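Local coordinates for protein halogenase PltM (PDB 6BZN) that halogenates phenolic compounds as a flavin-dependent halogenase, with notable versatility in both the substrates and the halides it accepts, at residues Ser469-Ser474 with Leu498-His502; Asn414-Arg418 with Arg513-Ile519; Ser166-Asn170 with Pro198-Leu203; Leu42-Leu47 with Val368-Arg373; Ile276-Phe280 with Glu294-Leu298. One frame throughout, in Å; residues are numbered along the deposited sequence.

Contact 1: residues Ser469-Ser474 with Leu498-His502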
# COMPACT_ATOMS: atom_id res chain seq x y z
N SER A 469 3.97 18.78 -11.43
CA SER A 469 5.13 19.31 -12.16
C SER A 469 6.46 18.94 -11.47
O SER A 469 7.41 18.49 -12.13
CB SER A 469 5.01 20.84 -12.30
OG SER A 469 6.20 21.39 -12.82
N LEU A 470 6.53 19.12 -10.15
CA LEU A 470 7.70 18.71 -9.38
C LEU A 470 7.96 17.21 -9.53
O LEU A 470 9.10 16.80 -9.79
CB LEU A 470 7.58 19.09 -7.90
CG LEU A 470 8.64 18.53 -6.95
CD1 LEU A 470 10.03 19.03 -7.27
CD2 LEU A 470 8.24 18.88 -5.52
N PHE A 471 6.90 16.40 -9.38
CA PHE A 471 7.06 14.96 -9.45
C PHE A 471 7.56 14.52 -10.83
O PHE A 471 8.52 13.78 -10.91
CB PHE A 471 5.76 14.28 -9.09
CG PHE A 471 5.84 12.78 -9.09
CD1 PHE A 471 6.37 12.11 -8.01
CD2 PHE A 471 5.37 12.04 -10.17
CE1 PHE A 471 6.43 10.73 -7.99
CE2 PHE A 471 5.43 10.65 -10.16
CZ PHE A 471 5.96 10.00 -9.08
N ARG A 472 6.92 15.00 -11.89
CA ARG A 472 7.29 14.67 -13.27
C ARG A 472 8.77 15.02 -13.55
O ARG A 472 9.55 14.17 -14.00
CB ARG A 472 6.33 15.38 -14.24
CG ARG A 472 6.54 15.13 -15.73
CD ARG A 472 5.54 15.90 -16.60
NE ARG A 472 5.41 17.33 -16.25
CZ ARG A 472 6.28 18.30 -16.55
NH1 ARG A 472 7.40 18.05 -17.23
NH2 ARG A 472 6.03 19.55 -16.16
N GLN A 473 9.15 16.25 -13.24
CA GLN A 473 10.52 16.71 -13.49
C GLN A 473 11.57 16.00 -12.62
O GLN A 473 12.65 15.66 -13.10
CB GLN A 473 10.63 18.22 -13.33
CG GLN A 473 9.83 18.98 -14.37
CD GLN A 473 9.96 20.49 -14.20
OE1 GLN A 473 9.04 21.17 -13.76
NE2 GLN A 473 11.13 21.00 -14.52
N SER A 474 11.23 15.75 -11.35
CA SER A 474 12.13 14.99 -10.47
C SER A 474 12.36 13.55 -10.93
O SER A 474 13.48 13.06 -10.86
CB SER A 474 11.60 14.99 -9.03
OG SER A 474 11.51 16.32 -8.55
N LEU A 498 14.81 21.96 -8.14
CA LEU A 498 13.39 21.71 -8.42
C LEU A 498 12.50 21.91 -7.19
O LEU A 498 11.44 22.53 -7.29
CB LEU A 498 13.19 20.29 -9.00
CG LEU A 498 13.74 20.06 -10.41
CD1 LEU A 498 13.66 18.59 -10.81
CD2 LEU A 498 13.02 20.94 -11.42
N ILE A 499 12.93 21.42 -6.03
CA ILE A 499 12.15 21.58 -4.80
C ILE A 499 12.02 23.09 -4.47
O ILE A 499 10.92 23.57 -4.19
CB ILE A 499 12.75 20.79 -3.62
CG1 ILE A 499 12.67 19.28 -3.89
CG2 ILE A 499 12.03 21.12 -2.32
CD1 ILE A 499 13.54 18.42 -2.99
N LYS A 500 13.13 23.82 -4.54
CA LYS A 500 13.12 25.27 -4.31
C LYS A 500 12.17 26.02 -5.25
O LYS A 500 11.43 26.89 -4.83
CB LYS A 500 14.55 25.82 -4.39
CG LYS A 500 15.33 25.48 -3.14
CD LYS A 500 16.83 25.32 -3.36
CE LYS A 500 17.51 26.63 -3.67
NZ LYS A 500 18.98 26.42 -3.71
N GLU A 501 12.20 25.64 -6.53
CA GLU A 501 11.33 26.21 -7.55
C GLU A 501 9.83 26.04 -7.24
O GLU A 501 9.04 26.95 -7.47
CB GLU A 501 11.67 25.58 -8.90
CG GLU A 501 10.90 26.16 -10.09
CD GLU A 501 11.08 25.36 -11.36
OE1 GLU A 501 10.29 25.60 -12.29
OE2 GLU A 501 11.99 24.50 -11.44
N HIS A 502 9.45 24.87 -6.73
CA HIS A 502 8.04 24.53 -6.52
C HIS A 502 7.52 24.76 -5.11
O HIS A 502 6.32 24.71 -4.88
CB HIS A 502 7.82 23.06 -6.91
CG HIS A 502 7.95 22.82 -8.37
ND1 HIS A 502 9.16 22.63 -9.00
CD2 HIS A 502 7.01 22.76 -9.35
CE1 HIS A 502 8.96 22.45 -10.29
NE2 HIS A 502 7.66 22.53 -10.53
O HOH W 1 12.19 23.35 -13.96
O HOH W 2 8.80 24.03 -14.04
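Leu-470 lies over one face of the His-502 imidazole, its CB 3.9 Å from the ring centroid and 16° off the ring normal, which defines a CH-pi contact. The hydrogen-bonding partners of that ring sit at its edge instead. Ser-469 OG approaches near the ring plane and is hydrogen-bonded to His-502 NE2 at 2.9 Å; chi1 of 171° swings this hydroxyl to the far side of CB from the backbone N and so brings it to the rim of the imidazole. On the other side of the ring, His-502 ND1 donates to Leu-498 O one turn back, 2.9 Å away and in the ring plane, along a nearly straight N-H...O path of 164°. With both nitrogens engaged and a face covered, the rotation of the imidazole is fixed. These residues belong to a helical hairpin: helices 465-483 and 488-502 run almost antiparallel, with segment axes 10.0 Å apart, and helix 410-441 packs against both, touching Leu-470 through Ser-422 and Ile-499 through Arg-418. Deeper in the interface Leu-470 CD1 rests 3.8 Å from Leu-498 CB. Gln-473, extended beyond CG, crosses Leu-498 obliquely and sets its NE2 3.6 Å from Leu-498 CD2, its amide plane steeply inclined to the imidazole. Two waters continue from that amide to Glu-501, one from NE2 to OE2 and the other from OE1 to OE1. Leu-498 CD1 reaches Ser-474 OG at 3.9 Å, and this hydroxyl donates to Leu-470 O from the carbonyl face opposite to Ser-474 N.

Contact 2: residues Asn414-Arg418 with Arg513-Ile519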
# COMPACT_ATOMS: atom_id res chain seq x y z
N ASN A 414 18.22 11.71 0.81
CA ASN A 414 17.68 12.78 1.65
C ASN A 414 16.96 13.82 0.79
O ASN A 414 15.82 14.18 1.08
CB ASN A 414 18.82 13.39 2.50
CG ASN A 414 18.36 14.52 3.40
OD1 ASN A 414 17.18 14.69 3.69
ND2 ASN A 414 19.33 15.32 3.85
N VAL A 415 17.59 14.26 -0.31
CA VAL A 415 16.94 15.22 -1.19
C VAL A 415 15.68 14.59 -1.83
O VAL A 415 14.60 15.18 -1.80
CB VAL A 415 17.88 15.77 -2.29
CG1 VAL A 415 17.14 16.78 -3.13
CG2 VAL A 415 19.11 16.44 -1.68
N TRP A 416 15.85 13.39 -2.37
CA TRP A 416 14.75 12.70 -3.05
C TRP A 416 13.51 12.48 -2.18
O TRP A 416 12.39 12.67 -2.67
CB TRP A 416 15.21 11.37 -3.67
CG TRP A 416 14.06 10.52 -4.11
CD1 TRP A 416 13.56 9.45 -3.45
CD2 TRP A 416 13.23 10.72 -5.25
NE1 TRP A 416 12.50 8.92 -4.15
CE2 TRP A 416 12.27 9.70 -5.25
CE3 TRP A 416 13.23 11.66 -6.29
CZ2 TRP A 416 11.30 9.58 -6.25
CZ3 TRP A 416 12.27 11.54 -7.29
CH2 TRP A 416 11.31 10.51 -7.25
N HIS A 417 13.68 12.09 -0.92
CA HIS A 417 12.53 11.73 -0.09
C HIS A 417 11.55 12.88 0.09
O HIS A 417 10.37 12.64 0.29
CB HIS A 417 12.94 11.08 1.24
CG HIS A 417 12.92 11.98 2.43
ND1 HIS A 417 13.92 12.91 2.68
CD2 HIS A 417 12.07 12.06 3.48
CE1 HIS A 417 13.66 13.53 3.82
NE2 HIS A 417 12.55 13.03 4.33
N ARG A 418 12.03 14.12 -0.04
CA ARG A 418 11.17 15.31 0.03
C ARG A 418 10.20 15.42 -1.14
O ARG A 418 9.17 16.06 -1.00
CB ARG A 418 12.02 16.58 0.14
CG ARG A 418 12.86 16.62 1.41
CD ARG A 418 14.30 17.03 1.16
NE ARG A 418 15.10 16.71 2.34
CZ ARG A 418 15.13 17.43 3.47
NH1 ARG A 418 14.47 18.58 3.58
NH2 ARG A 418 15.84 16.99 4.50
N ARG A 513 15.05 22.66 2.99
CA ARG A 513 16.10 22.67 4.03
C ARG A 513 16.67 21.29 4.25
O ARG A 513 16.23 20.55 5.14
CB ARG A 513 15.56 23.26 5.33
CG ARG A 513 15.10 24.68 5.14
CD ARG A 513 15.15 25.49 6.42
NE ARG A 513 15.28 26.91 6.15
CZ ARG A 513 15.45 27.86 7.07
NH1 ARG A 513 15.57 29.13 6.69
NH2 ARG A 513 15.51 27.55 8.37
N ILE A 514 17.69 20.97 3.45
CA ILE A 514 18.25 19.62 3.37
C ILE A 514 18.96 19.19 4.66
O ILE A 514 19.02 17.99 4.97
CB ILE A 514 19.20 19.48 2.14
CG1 ILE A 514 18.48 19.89 0.85
CG2 ILE A 514 19.74 18.07 2.00
CD1 ILE A 514 17.13 19.23 0.62
N SER A 515 19.48 20.15 5.43
CA SER A 515 20.15 19.84 6.69
C SER A 515 19.20 19.36 7.79
O SER A 515 19.62 18.71 8.75
CB SER A 515 20.97 21.04 7.17
OG SER A 515 20.11 22.11 7.49
N ASN A 516 17.92 19.71 7.67
CA ASN A 516 16.90 19.17 8.55
C ASN A 516 16.38 17.82 8.03
O ASN A 516 15.54 17.77 7.13
CB ASN A 516 15.73 20.15 8.69
CG ASN A 516 14.61 19.61 9.58
OD1 ASN A 516 14.82 18.70 10.39
ND2 ASN A 516 13.42 20.16 9.41
N ARG A 517 16.85 16.74 8.65
CA ARG A 517 16.51 15.38 8.23
C ARG A 517 15.22 14.80 8.84
O ARG A 517 14.84 13.67 8.53
CB ARG A 517 17.69 14.47 8.53
CG ARG A 517 18.86 14.82 7.65
CD ARG A 517 20.10 13.99 7.87
NE ARG A 517 20.81 14.24 9.12
CZ ARG A 517 20.72 13.51 10.24
NH1 ARG A 517 19.89 12.47 10.34
NH2 ARG A 517 21.47 13.83 11.31
N PHE A 518 14.57 15.57 9.70
CA PHE A 518 13.35 15.17 10.38
C PHE A 518 12.34 16.28 10.20
O PHE A 518 12.14 17.12 11.09
CB PHE A 518 13.64 14.93 11.87
CG PHE A 518 14.75 13.95 12.10
CD1 PHE A 518 14.54 12.60 11.86
CD2 PHE A 518 16.00 14.36 12.54
CE1 PHE A 518 15.55 11.68 12.04
CE2 PHE A 518 17.01 13.44 12.74
CZ PHE A 518 16.79 12.10 12.48
N ILE A 519 11.72 16.28 9.03
CA ILE A 519 10.78 17.33 8.65
C ILE A 519 9.50 17.24 9.47
O ILE A 519 8.81 16.22 9.42
CB ILE A 519 10.46 17.24 7.15
CG1 ILE A 519 11.73 17.54 6.33
CG2 ILE A 519 9.33 18.19 6.76
CD1 ILE A 519 11.67 17.05 4.90
O HOH W 3 12.28 13.98 7.07
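Arg-418 NH2 is held by two oxygens: it donates across the contact to Asn-516 O at 2.8 Å, and within its own helix to Asn-414 OD1, also at 2.8 Å. The two bonds differ in approach. Asn-516 O is met from above its carbonyl plane, whereas OD1 lies in the guanidinium plane and is reached along a fairly straight line, 160° at the hydrogen. Arg-418 NE points at Asn-414 as well, sharing its proton between OD1 and the backbone O, so asparagine and arginine meet side-on; a bend in the arginine chain at chi2 (134°) turns the group back along the helix. NH1 gives a weak bond to Arg-513 O and another bond to Tyr-511 O. The flat group is also sandwiched: Ile-514 CD1 lies over one face and Ile-519 CD1 over the opposite one, the latter 3.5 Å from NH1. The receiving chain is irregular, part of the C-terminal tail that follows helix 488-502 and lies against helix 410-441. A type I turn from Arg-513 to Asn-516 and an Asx turn, in which Asn-516 OD1 accepts from Phe-518 N, curl this tail so that its carbonyls face the helix. Arg-517 ties it onward to strand 126-131, its NH1 bonding Leu-126 O. Asn-414 ND2 reaches Ile-514 O at 2.9 Å, with 155° at the hydrogen and the acceptor in the amide plane. His-417 ND1 donates to Asn-414 O, while its NE2 meets a water that also binds Arg-517 O and Ile-519 N.

Contact 3: residues Ser166-Asn170 with Pro198-Leu203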
# COMPACT_ATOMS: atom_id res chain seq x y z
N SER A 166 -14.91 -22.40 -13.28
CA SER A 166 -14.91 -21.45 -14.40
C SER A 166 -15.72 -20.21 -14.07
O SER A 166 -16.59 -20.24 -13.18
CB SER A 166 -15.51 -22.11 -15.65
OG SER A 166 -16.84 -22.49 -15.39
N ILE A 167 -15.42 -19.13 -14.77
CA ILE A 167 -16.16 -17.89 -14.66
C ILE A 167 -16.61 -17.50 -16.06
O ILE A 167 -15.76 -17.24 -16.92
CB ILE A 167 -15.30 -16.76 -14.04
CG1 ILE A 167 -14.81 -17.16 -12.64
CG2 ILE A 167 -16.10 -15.47 -13.94
CD1 ILE A 167 -13.70 -16.28 -12.09
N SER A 168 -17.92 -17.48 -16.28
CA SER A 168 -18.47 -17.11 -17.59
C SER A 168 -19.00 -15.70 -17.53
O SER A 168 -19.74 -15.35 -16.62
CB SER A 168 -19.58 -18.09 -18.00
OG SER A 168 -19.03 -19.40 -18.15
N LEU A 169 -18.61 -14.88 -18.50
CA LEU A 169 -19.04 -13.50 -18.57
C LEU A 169 -19.99 -13.39 -19.76
O LEU A 169 -19.58 -13.57 -20.90
CB LEU A 169 -17.84 -12.59 -18.72
CG LEU A 169 -16.78 -12.63 -17.61
CD1 LEU A 169 -15.53 -11.89 -18.05
CD2 LEU A 169 -17.34 -12.04 -16.32
N ASN A 170 -21.26 -13.13 -19.48
CA ASN A 170 -22.31 -13.17 -20.52
C ASN A 170 -22.86 -11.78 -20.66
O ASN A 170 -22.56 -10.92 -19.84
CB ASN A 170 -23.43 -14.15 -20.11
CG ASN A 170 -22.89 -15.49 -19.61
OD1 ASN A 170 -23.18 -15.92 -18.49
ND2 ASN A 170 -22.09 -16.15 -20.45
N PRO A 198 -8.04 -14.77 -10.77
CA PRO A 198 -8.43 -15.73 -11.82
C PRO A 198 -9.10 -15.05 -13.03
O PRO A 198 -9.07 -15.60 -14.15
CB PRO A 198 -9.42 -16.65 -11.10
CG PRO A 198 -10.06 -15.74 -10.10
CD PRO A 198 -8.98 -14.80 -9.63
N LEU A 199 -9.70 -13.87 -12.81
CA LEU A 199 -10.17 -13.03 -13.90
C LEU A 199 -9.01 -12.47 -14.65
O LEU A 199 -9.06 -12.40 -15.85
CB LEU A 199 -11.04 -11.86 -13.42
CG LEU A 199 -12.50 -12.18 -13.17
CD1 LEU A 199 -13.19 -10.94 -12.66
CD2 LEU A 199 -13.17 -12.68 -14.44
N SER A 200 -7.97 -12.03 -13.93
CA SER A 200 -6.82 -11.51 -14.62
C SER A 200 -6.24 -12.58 -15.54
O SER A 200 -5.96 -12.29 -16.70
CB SER A 200 -5.74 -10.98 -13.67
OG SER A 200 -4.60 -10.57 -14.41
N ARG A 201 -6.09 -13.80 -15.04
CA ARG A 201 -5.52 -14.89 -15.85
C ARG A 201 -6.40 -15.16 -17.07
O ARG A 201 -5.89 -15.23 -18.19
CB ARG A 201 -5.33 -16.18 -15.03
CG ARG A 201 -4.30 -16.07 -13.92
CD ARG A 201 -3.94 -17.43 -13.33
NE ARG A 201 -5.13 -18.14 -12.84
CZ ARG A 201 -5.52 -18.29 -11.56
NH1 ARG A 201 -4.82 -17.80 -10.53
NH2 ARG A 201 -6.65 -18.97 -11.31
N GLN A 202 -7.71 -15.23 -16.88
CA GLN A 202 -8.59 -15.62 -17.99
C GLN A 202 -8.84 -14.49 -19.00
O GLN A 202 -9.15 -14.75 -20.16
CB GLN A 202 -9.89 -16.21 -17.46
CG GLN A 202 -11.01 -15.21 -17.20
CD GLN A 202 -12.24 -15.88 -16.62
OE1 GLN A 202 -12.13 -16.80 -15.81
NE2 GLN A 202 -13.42 -15.45 -17.06
N LEU A 203 -8.70 -13.23 -18.56
CA LEU A 203 -8.99 -12.09 -19.43
C LEU A 203 -7.81 -11.60 -20.23
O LEU A 203 -7.99 -10.79 -21.13
CB LEU A 203 -9.54 -10.92 -18.62
CG LEU A 203 -10.95 -11.10 -18.04
CD1 LEU A 203 -11.22 -9.98 -17.05
CD2 LEU A 203 -11.97 -11.12 -19.15
O HOH W 4 -13.25 -19.35 -16.69
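Gln-202 and Ile-167 make the polar link: Gln-202 NE2 donates to Ile-167 O at 2.9 Å with an N-H...O angle of 151°, tilted from both the carbonyl and the amide planes. The other end of the amide, Gln-202 OE1, accepts from a water that in turn accepts from Ile-167 N, so one side chain engages both backbone polar atoms of the isoleucine while crossing its side chain at about a right angle. With CG between backbone N and carbonyl carbon (chi1 89°), Gln-202's extended chain carries the amide across. Below this, Ile-167 places CD1 4.2 Å from Pro-198 CG and CG2 4.1 Å from Leu-199 CD2. Leu-169, two residues along the strand and pointing the same way, sets CD1 3.8 Å from Leu-203 CD2. Ile-189 of strand 188-191 lies behind Ile-167, Leu-169 and Leu-199, and Phe-336 backs Leu-169, Leu-199 and Leu-203. The segment axes cross at 65°, 9.8 Å apart. Strand 164-170 opens a three-stranded antiparallel meander, and helix 198-203 follows a strand of the five-stranded parallel sheet; a meander set beside such a sheet is characteristic of the Rossmann-like FAD-binding domain, and the helix carries Arg-201, which binds FAD in another structure of this protein.

Contact 4: residues Leu42-Leu47 with Val368-Arg373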
# COMPACT_ATOMS: atom_id res chain seq x y z
N LEU A 42 -21.37 -2.87 -0.04
CA LEU A 42 -22.42 -3.25 -0.98
C LEU A 42 -23.59 -3.93 -0.27
O LEU A 42 -24.74 -3.58 -0.54
CB LEU A 42 -21.86 -4.14 -2.09
CG LEU A 42 -20.81 -3.49 -2.99
CD1 LEU A 42 -20.34 -4.48 -4.02
CD2 LEU A 42 -21.29 -2.24 -3.69
N ALA A 43 -23.31 -4.84 0.66
CA ALA A 43 -24.37 -5.52 1.42
C ALA A 43 -25.16 -4.51 2.27
O ALA A 43 -26.39 -4.52 2.31
CB ALA A 43 -23.81 -6.62 2.29
N LYS A 44 -24.43 -3.62 2.95
CA LYS A 44 -25.04 -2.53 3.71
C LYS A 44 -26.03 -1.71 2.87
O LYS A 44 -27.10 -1.32 3.36
CB LYS A 44 -23.95 -1.63 4.29
CG LYS A 44 -24.41 -0.30 4.88
CD LYS A 44 -25.24 -0.49 6.13
CE LYS A 44 -25.86 0.84 6.53
NZ LYS A 44 -26.00 0.94 8.00
N SER A 45 -25.65 -1.48 1.61
CA SER A 45 -26.40 -0.62 0.69
C SER A 45 -27.59 -1.29 -0.02
O SER A 45 -28.24 -0.64 -0.85
CB SER A 45 -25.42 -0.09 -0.37
OG SER A 45 -24.35 0.60 0.23
N GLY A 46 -27.84 -2.56 0.26
CA GLY A 46 -29.03 -3.28 -0.23
C GLY A 46 -28.77 -4.31 -1.33
O GLY A 46 -29.74 -4.82 -1.93
N LEU A 47 -27.50 -4.65 -1.60
CA LEU A 47 -27.18 -5.69 -2.57
C LEU A 47 -26.98 -7.05 -1.90
O LEU A 47 -26.54 -7.12 -0.76
CB LEU A 47 -25.92 -5.34 -3.38
CG LEU A 47 -25.90 -4.02 -4.14
CD1 LEU A 47 -24.75 -3.97 -5.13
CD2 LEU A 47 -27.22 -3.76 -4.86
N VAL A 368 -21.27 0.64 -8.74
CA VAL A 368 -21.90 -0.68 -8.75
C VAL A 368 -23.34 -0.56 -8.24
O VAL A 368 -24.26 -1.18 -8.79
CB VAL A 368 -21.07 -1.70 -7.93
CG1 VAL A 368 -21.81 -3.03 -7.74
CG2 VAL A 368 -19.75 -1.95 -8.64
N LEU A 369 -23.54 0.25 -7.19
CA LEU A 369 -24.88 0.50 -6.67
C LEU A 369 -25.79 1.16 -7.71
O LEU A 369 -26.95 0.75 -7.86
CB LEU A 369 -24.84 1.38 -5.43
CG LEU A 369 -24.21 0.80 -4.17
CD1 LEU A 369 -24.25 1.87 -3.09
CD2 LEU A 369 -24.92 -0.46 -3.71
N ASP A 370 -25.26 2.17 -8.42
CA ASP A 370 -26.03 2.82 -9.49
C ASP A 370 -26.39 1.80 -10.60
O ASP A 370 -27.53 1.75 -11.06
CB ASP A 370 -25.28 4.02 -10.08
CG ASP A 370 -25.93 4.55 -11.36
OD1 ASP A 370 -25.52 4.10 -12.47
OD2 ASP A 370 -26.86 5.39 -11.27
N ALA A 371 -25.41 0.98 -10.99
CA ALA A 371 -25.63 -0.05 -12.01
C ALA A 371 -26.73 -1.04 -11.60
O ALA A 371 -27.61 -1.34 -12.40
CB ALA A 371 -24.34 -0.79 -12.31
N ALA A 372 -26.64 -1.53 -10.36
CA ALA A 372 -27.63 -2.48 -9.82
C ALA A 372 -29.03 -1.87 -9.68
O ALA A 372 -30.02 -2.59 -9.77
CB ALA A 372 -27.18 -2.99 -8.46
N ARG A 373 -29.10 -0.57 -9.43
CA ARG A 373 -30.38 0.13 -9.31
C ARG A 373 -30.99 0.50 -10.65
O ARG A 373 -32.20 0.57 -10.77
CB ARG A 373 -30.23 1.36 -8.44
CG ARG A 373 -30.09 0.98 -6.98
CD ARG A 373 -29.45 2.04 -6.13
NE ARG A 373 -29.21 1.51 -4.79
CZ ARG A 373 -28.65 2.19 -3.79
NH1 ARG A 373 -28.26 3.45 -3.97
NH2 ARG A 373 -28.48 1.62 -2.60
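Val-368 begins the contact with one methyl, its CG1, which meets Leu-47 CD1 at 4.0 Å and Leu-42 CD2 at 4.2 Å. Leu-369 comes next and inserts its CD2 among three residues, 4.0 Å from Leu-42 CD2, 3.7 Å from Leu-47 CG and only 3.4 Å from Ser-45 CB, a separation short enough to mark close packing at this point. With CG anti to its carbonyl carbon (chi1 -67°), Leu-369 sends this branched end toward the helix terminus opposite. One turn on, Ala-372 offers only a CB, 3.7 Å from Leu-47 CD2. Leu-47 is therefore touched by three residues of helix 352-374, and an alanine here would probably leave a gap facing Val-368, Leu-369 and Ala-372. Arg-373 closes the series: its extended chain passes alongside Leu-369, whose CB lies over the centre of the guanidinium, and NH2 gives a weak bond to Ser-45 O at 2.9 Å, bent to 128° at the hydrogen. That carbonyl lies just past the C-terminal end of helix 33-44, where Gly-46, with positive phi, forms a Schellman motif through Leu-47 N to Leu-42 O and Gly-46 N to Ala-43 O. The reversal brings Leu-47 back against helix 352-374, beside Asp-25, a calcium ligand; a bound calcium ion lies about 5 Å from the leucine side chain. Ser-45 OG bonds back to Val-41 O, and its CB faces Leu-369. Because the one polar bond across is weak and at an exposed arginine, cohesion here rests mainly on aliphatic contact.

Contact 5: residues Ile276-Phe280 with Glu294-Leu298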
# COMPACT_ATOMS: atom_id res chain seq x y z
N ILE A 276 9.44 -8.70 8.72
CA ILE A 276 10.72 -8.46 8.08
C ILE A 276 10.57 -8.83 6.60
O ILE A 276 10.13 -9.94 6.27
CB ILE A 276 11.85 -9.32 8.70
CG1 ILE A 276 11.99 -9.07 10.22
CG2 ILE A 276 13.17 -9.08 7.98
CD1 ILE A 276 12.39 -7.67 10.66
N GLY A 277 10.93 -7.91 5.71
CA GLY A 277 10.92 -8.17 4.27
C GLY A 277 12.13 -7.54 3.64
O GLY A 277 12.45 -6.40 3.97
N PHE A 278 12.83 -8.26 2.77
CA PHE A 278 13.92 -7.63 2.01
C PHE A 278 13.73 -7.80 0.52
O PHE A 278 13.26 -8.86 0.05
CB PHE A 278 15.33 -8.03 2.50
CG PHE A 278 15.68 -9.48 2.38
CD1 PHE A 278 15.28 -10.39 3.37
CD2 PHE A 278 16.49 -9.93 1.35
CE1 PHE A 278 15.64 -11.73 3.28
CE2 PHE A 278 16.85 -11.27 1.26
CZ PHE A 278 16.43 -12.17 2.23
N GLN A 279 14.03 -6.72 -0.20
CA GLN A 279 13.73 -6.60 -1.61
C GLN A 279 14.98 -6.26 -2.37
O GLN A 279 15.77 -5.44 -1.89
CB GLN A 279 12.73 -5.46 -1.87
CG GLN A 279 11.29 -5.72 -1.42
CD GLN A 279 11.14 -5.99 0.07
OE1 GLN A 279 10.69 -7.05 0.48
NE2 GLN A 279 11.53 -5.02 0.90
N PHE A 280 15.15 -6.86 -3.54
CA PHE A 280 16.24 -6.49 -4.45
C PHE A 280 15.73 -5.95 -5.77
O PHE A 280 14.78 -6.44 -6.34
CB PHE A 280 17.16 -7.70 -4.72
CG PHE A 280 17.87 -8.20 -3.51
CD1 PHE A 280 18.82 -7.40 -2.86
CD2 PHE A 280 17.62 -9.48 -3.02
CE1 PHE A 280 19.49 -7.87 -1.74
CE2 PHE A 280 18.29 -9.95 -1.91
CZ PHE A 280 19.22 -9.14 -1.26
N GLU A 294 20.22 -16.23 1.64
CA GLU A 294 20.20 -14.86 1.13
C GLU A 294 20.11 -13.84 2.28
O GLU A 294 20.78 -12.81 2.26
CB GLU A 294 19.07 -14.65 0.12
CG GLU A 294 19.25 -15.39 -1.20
CD GLU A 294 20.40 -14.86 -2.06
OE1 GLU A 294 20.74 -13.66 -1.98
OE2 GLU A 294 20.97 -15.66 -2.83
N PHE A 295 19.31 -14.16 3.30
CA PHE A 295 19.19 -13.30 4.47
C PHE A 295 20.55 -13.14 5.17
O PHE A 295 21.00 -12.02 5.41
CB PHE A 295 18.12 -13.84 5.44
CG PHE A 295 17.86 -12.94 6.63
CD1 PHE A 295 17.42 -11.63 6.45
CD2 PHE A 295 18.02 -13.42 7.94
CE1 PHE A 295 17.18 -10.80 7.53
CE2 PHE A 295 17.77 -12.60 9.03
CZ PHE A 295 17.35 -11.29 8.83
N ARG A 296 21.22 -14.26 5.42
CA ARG A 296 22.53 -14.23 6.06
C ARG A 296 23.58 -13.48 5.22
O ARG A 296 24.39 -12.73 5.79
CB ARG A 296 23.04 -15.63 6.40
CG ARG A 296 22.19 -16.39 7.42
CD ARG A 296 22.15 -15.75 8.81
NE ARG A 296 20.85 -15.95 9.46
CZ ARG A 296 20.47 -15.44 10.64
NH1 ARG A 296 21.31 -14.69 11.36
NH2 ARG A 296 19.25 -15.69 11.10
N LYS A 297 23.56 -13.66 3.90
CA LYS A 297 24.45 -12.89 3.01
C LYS A 297 24.21 -11.39 3.12
O LYS A 297 25.16 -10.60 3.17
CB LYS A 297 24.34 -13.35 1.55
CG LYS A 297 24.96 -14.72 1.29
CD LYS A 297 25.11 -15.06 -0.20
CE LYS A 297 23.77 -15.16 -0.91
NZ LYS A 297 23.91 -15.61 -2.32
N LEU A 298 22.93 -11.00 3.17
CA LEU A 298 22.57 -9.59 3.34
C LEU A 298 23.14 -9.03 4.65
O LEU A 298 23.73 -7.94 4.65
CB LEU A 298 21.05 -9.42 3.33
CG LEU A 298 20.53 -7.98 3.32
CD1 LEU A 298 20.93 -7.31 2.03
CD2 LEU A 298 19.02 -7.95 3.51
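Phe-278 projects from strand 273-281 of a seven-stranded mixed sheet onto helix 291-301, where it meets Phe-295 and Leu-298; the helix segment crosses the strand segment at 80°, with the axes 10.7 Å apart. Starting at the backbone, Phe-278 CB lies 3.8 Å from Leu-298 CD2, and CG and CD2 stay against that same methyl as the two side chains slide past each other in opposite directions. With CG between the backbone N and the carbonyl carbon (chi1 63°), the ring is directed to Phe-295. Farther out the partner changes: CE1 of Phe-278 comes to 3.6 Å from Phe-295 CD1. At the tip, CZ touches the helix backbone, 3.7 Å from Phe-295 N and equally close to its CA. The two rings meet obliquely, centroids 5.8 Å apart and planes at 33°. Phe-218 stacks on Phe-278 and Trp-318 meets it edge-to-face, which places it in a larger aromatic cluster. An alanine at this position would probably open a gap between sheet and helix, leaving Phe-295 and Leu-298 without their main partner across the contact. Phe-280, pointing to the same side, has Leu-298 CD1 at its ring edge, 4.1 Å from CE1. The buried Glu-294 keeps its carboxylate satisfied: OE1 bonds Tyr-285 OH, OE2 accepts from the backbone of Thr-288 and Glu-289, and Lys-297 NZ forms a salt bridge to OE2 at 3.0 Å from above the carboxylate plane.

How the contacts relate
Contact 5 is the most buried, every touching residue being enclosed, and it is aromatic and aliphatic with no hydrogen bond across; the other four are partly buried and add polar bonds to their apolar contacts. Contacts 1 and 2 are neighbours: Ile-499 of contact 1 packs on Val-415 and Arg-418 of contact 2, and contact 1 is nested within the loop closed by contact 2. Both lie in the helical C-terminal region, where ring nitrogens, a guanidinium and waters are joined to leucine and isoleucine packing. Contacts 3 and 4, centres about 22 Å apart, serve the FAD-binding part around the parallel sheet, joining a strand to a helix and a helix end to a helix.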